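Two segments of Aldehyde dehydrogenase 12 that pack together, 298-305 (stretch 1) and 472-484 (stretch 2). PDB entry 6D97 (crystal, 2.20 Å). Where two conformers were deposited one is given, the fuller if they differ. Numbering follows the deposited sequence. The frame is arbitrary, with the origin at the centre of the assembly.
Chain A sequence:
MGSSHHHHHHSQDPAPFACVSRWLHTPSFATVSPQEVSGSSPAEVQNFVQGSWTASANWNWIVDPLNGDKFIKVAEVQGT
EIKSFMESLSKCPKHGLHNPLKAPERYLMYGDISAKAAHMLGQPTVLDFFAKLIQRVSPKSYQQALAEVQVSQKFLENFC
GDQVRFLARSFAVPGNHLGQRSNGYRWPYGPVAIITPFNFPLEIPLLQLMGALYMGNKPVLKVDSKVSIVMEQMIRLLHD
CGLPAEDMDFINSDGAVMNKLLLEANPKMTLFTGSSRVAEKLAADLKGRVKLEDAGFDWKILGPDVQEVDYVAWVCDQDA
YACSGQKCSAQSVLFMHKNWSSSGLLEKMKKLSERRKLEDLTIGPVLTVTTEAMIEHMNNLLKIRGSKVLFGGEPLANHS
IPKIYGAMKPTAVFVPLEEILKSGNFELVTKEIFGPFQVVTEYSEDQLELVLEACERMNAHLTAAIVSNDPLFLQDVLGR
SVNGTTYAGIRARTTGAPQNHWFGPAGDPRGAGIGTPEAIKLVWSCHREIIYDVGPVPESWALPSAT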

# COMPACT_ATOMS: atom_id res chain seq x y z
N ASP A 298 13.24 27.60 -9.48
CA ASP A 298 13.42 26.28 -10.07
C ASP A 298 14.57 26.28 -11.08
O ASP A 298 14.72 27.22 -11.87
CB ASP A 298 12.12 25.86 -10.74
CG ASP A 298 10.91 26.23 -9.89
OD1 ASP A 298 10.89 25.88 -8.71
OD2 ASP A 298 9.97 26.83 -10.41
N TRP A 299 15.40 25.25 -11.00
CA TRP A 299 16.62 25.15 -11.78
C TRP A 299 16.51 24.03 -12.80
O TRP A 299 15.77 23.06 -12.61
CB TRP A 299 17.86 24.93 -10.88
CG TRP A 299 17.72 23.88 -9.81
CD1 TRP A 299 17.40 24.07 -8.50
CD2 TRP A 299 17.91 22.47 -9.97
NE1 TRP A 299 17.38 22.87 -7.83
CE2 TRP A 299 17.69 21.87 -8.71
CE3 TRP A 299 18.25 21.65 -11.05
CZ2 TRP A 299 17.79 20.50 -8.51
CZ3 TRP A 299 18.34 20.29 -10.86
CH2 TRP A 299 18.11 19.72 -9.59
N LYS A 300 17.26 24.19 -13.89
CA LYS A 300 17.48 23.14 -14.87
C LYS A 300 18.98 22.96 -15.03
O LYS A 300 19.70 23.94 -15.26
CB LYS A 300 16.83 23.46 -16.21
CG LYS A 300 17.14 22.45 -17.30
CD LYS A 300 16.38 22.77 -18.57
CE LYS A 300 14.91 22.39 -18.46
NZ LYS A 300 14.07 23.08 -19.47
N ILE A 301 19.44 21.73 -14.87
CA ILE A 301 20.84 21.37 -15.08
C ILE A 301 20.92 20.58 -16.38
O ILE A 301 20.18 19.61 -16.57
CB ILE A 301 21.39 20.55 -13.91
CG1 ILE A 301 21.39 21.35 -12.61
CG2 ILE A 301 22.80 20.07 -14.22
CD1 ILE A 301 21.76 20.52 -11.39
N LEU A 302 21.80 21.01 -17.27
CA LEU A 302 22.12 20.25 -18.47
C LEU A 302 23.34 19.39 -18.19
O LEU A 302 24.38 19.89 -17.74
CB LEU A 302 22.39 21.17 -19.66
CG LEU A 302 21.36 22.25 -20.04
CD1 LEU A 302 21.84 22.98 -21.29
CD2 LEU A 302 19.98 21.66 -20.26
N GLY A 303 23.22 18.09 -18.45
CA GLY A 303 24.32 17.18 -18.26
C GLY A 303 25.33 17.28 -19.38
O GLY A 303 25.23 18.09 -20.30
N PRO A 304 26.36 16.42 -19.30
CA PRO A 304 27.43 16.48 -20.30
C PRO A 304 27.06 15.89 -21.65
O PRO A 304 27.72 16.22 -22.64
CB PRO A 304 28.56 15.67 -19.64
CG PRO A 304 27.84 14.68 -18.78
CD PRO A 304 26.59 15.38 -18.28
N ASP A 305 26.04 15.04 -21.72
CA ASP A 305 25.73 14.32 -22.96
C ASP A 305 24.80 15.16 -23.82
O ASP A 305 23.57 15.13 -23.67
CB ASP A 305 25.12 12.95 -22.64
CG ASP A 305 24.03 13.03 -21.59
OD1 ASP A 305 24.13 13.89 -20.69
OD2 ASP A 305 23.06 12.25 -21.69
N LEU A 472 24.57 7.58 -14.21
CA LEU A 472 25.48 7.94 -13.13
C LEU A 472 25.39 9.43 -12.80
O LEU A 472 25.48 9.82 -11.63
CB LEU A 472 26.91 7.55 -13.48
CG LEU A 472 27.15 6.11 -13.95
CD1 LEU A 472 28.63 5.90 -14.21
CD2 LEU A 472 26.63 5.08 -12.95
N PHE A 473 25.21 10.27 -13.82
CA PHE A 473 25.03 11.70 -13.60
C PHE A 473 23.69 11.97 -12.94
O PHE A 473 23.60 12.75 -11.97
CB PHE A 473 25.15 12.45 -14.92
CG PHE A 473 25.02 13.95 -14.79
CD1 PHE A 473 26.13 14.72 -14.48
CD2 PHE A 473 23.81 14.58 -15.00
CE1 PHE A 473 26.02 16.10 -14.37
CE2 PHE A 473 23.69 15.95 -14.90
CZ PHE A 473 24.79 16.72 -14.58
N LEU A 474 22.63 11.33 -13.44
CA LEU A 474 21.29 11.55 -12.90
C LEU A 474 21.23 11.16 -11.43
O LEU A 474 20.78 11.94 -10.58
CB LEU A 474 20.26 10.76 -13.71
CG LEU A 474 19.93 11.26 -15.12
CD1 LEU A 474 18.91 10.34 -15.76
CD2 LEU A 474 19.41 12.69 -15.08
N GLN A 475 21.69 9.95 -11.09
CA GLN A 475 21.59 9.49 -9.71
C GLN A 475 22.49 10.29 -8.78
O GLN A 475 22.18 10.43 -7.59
CB GLN A 475 21.93 8.00 -9.63
CG GLN A 475 23.41 7.67 -9.67
CD GLN A 475 23.66 6.18 -9.70
OE1 GLN A 475 22.73 5.38 -9.77
NE2 GLN A 475 24.93 5.79 -9.65
N ASP A 476 23.59 10.85 -9.30
CA ASP A 476 24.44 11.71 -8.49
C ASP A 476 23.74 13.03 -8.18
O ASP A 476 23.70 13.47 -7.03
CB ASP A 476 25.77 11.95 -9.20
CG ASP A 476 26.76 12.70 -8.33
OD1 ASP A 476 26.90 12.34 -7.15
OD2 ASP A 476 27.43 13.63 -8.84
N VAL A 477 23.17 13.66 -9.20
CA VAL A 477 22.47 14.93 -9.01
C VAL A 477 21.21 14.73 -8.17
O VAL A 477 20.93 15.51 -7.25
CB VAL A 477 22.15 15.57 -10.36
CG1 VAL A 477 21.32 16.82 -10.16
CG2 VAL A 477 23.44 15.91 -11.10
N LEU A 478 20.44 13.68 -8.46
CA LEU A 478 19.20 13.43 -7.73
C LEU A 478 19.48 13.15 -6.26
O LEU A 478 18.83 13.71 -5.38
CB LEU A 478 18.44 12.26 -8.36
CG LEU A 478 17.73 12.51 -9.69
CD1 LEU A 478 17.43 11.19 -10.38
CD2 LEU A 478 16.45 13.28 -9.46
N GLY A 479 20.45 12.27 -5.99
CA GLY A 479 20.78 11.94 -4.61
C GLY A 479 21.30 13.11 -3.80
O GLY A 479 21.27 13.06 -2.57
N ARG A 480 21.77 14.17 -4.46
CA ARG A 480 22.29 15.35 -3.80
C ARG A 480 21.47 16.59 -4.15
O ARG A 480 22.01 17.67 -4.42
CB ARG A 480 23.77 15.55 -4.14
CG ARG A 480 24.70 14.69 -3.29
CD ARG A 480 26.08 14.54 -3.93
NE ARG A 480 26.28 13.22 -4.52
CZ ARG A 480 26.72 12.15 -3.86
NH1 ARG A 480 26.99 12.23 -2.57
NH2 ARG A 480 26.88 11.00 -4.49
N SER A 481 20.15 16.44 -4.15
CA SER A 481 19.21 17.53 -4.37
C SER A 481 17.92 17.20 -3.62
O SER A 481 17.78 16.10 -3.06
CB SER A 481 18.97 17.77 -5.86
OG SER A 481 18.42 16.62 -6.49
N VAL A 482 16.97 18.13 -3.63
CA VAL A 482 15.80 18.05 -2.75
C VAL A 482 14.48 18.21 -3.50
O VAL A 482 13.49 17.56 -3.15
CB VAL A 482 15.91 19.10 -1.62
CG1 VAL A 482 14.62 19.18 -0.81
CG2 VAL A 482 17.09 18.78 -0.70
N ASN A 483 14.47 19.06 -4.54
CA ASN A 483 13.24 19.66 -5.07
C ASN A 483 12.11 18.65 -5.25
O ASN A 483 12.30 17.57 -5.80
CB ASN A 483 13.54 20.35 -6.40
CG ASN A 483 14.30 21.64 -6.21
OD1 ASN A 483 15.09 21.79 -5.28
ND2 ASN A 483 14.05 22.60 -7.09
N GLY A 484 10.92 19.04 -4.77
CA GLY A 484 9.85 18.06 -4.57
C GLY A 484 9.26 17.50 -5.85
O GLY A 484 8.60 16.47 -5.83
O HOH W 1 17.38 23.63 -5.11

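No direct hydrogen bond joins these two stretches; the polar link between them runs through a water. Trp299 NE1 lies 3.4 Å from Asn483 ND2, but both atoms are donors, so proximity does not make a bond. Water 1 resolves the mismatch: it accepts from Trp299 NE1 at 2.8 Å and lies 2.9 Å from Asn483 OD1, within hydrogen-bonding geometry. Asn483 ND2 is satisfied elsewhere in the structure.

The rest of the contact is mainly apolar packing; in all, the two stretches bury 355 Å², both sides summed. Strand 298-302 and the helical segment 472-479 run roughly antiparallel, with 151° between their N-to-C directions and an axial closest approach of 11.3 Å. That spacing leaves room for a layer of side chains. Accordingly, the CA atoms of Ile301 and Val477 are 9.0 Å apart, and both CA-to-CB bonds point toward the opposing stretch; Ile301 CD1 meets Val477 CG1 at 3.9 Å.

One helical turn earlier, Phe473 also points toward the strand side. Ile301 CG2 approaches its ring edge, 3.9 Å from Phe473 CZ, whereas Pro304 covers one face: Pro304 CD is 4.0 Å from the centroid of the Phe473 ring and 13° off the ring normal, the geometry of a CH-pi contact. Between these neighbours in sequence, Gly303 brings the backbones closest, its CA 7.2 Å from that of Phe473. Gly303 CA reaches Phe473 CE2 at 3.6 Å; an ideal CB would point toward the helix and sit only 3.3 Å from that same Phe473 CE2.

At the other end, Trp299 has a sideways CA-to-CB bond, but its indole extends to the loop after the helix, with Trp299 CZ2 4.0 Å from Ser481 CB. Within stretch 2, Arg480 NE forms a salt bridge to Asp476 OD1 at 2.8 Å, away from the interface.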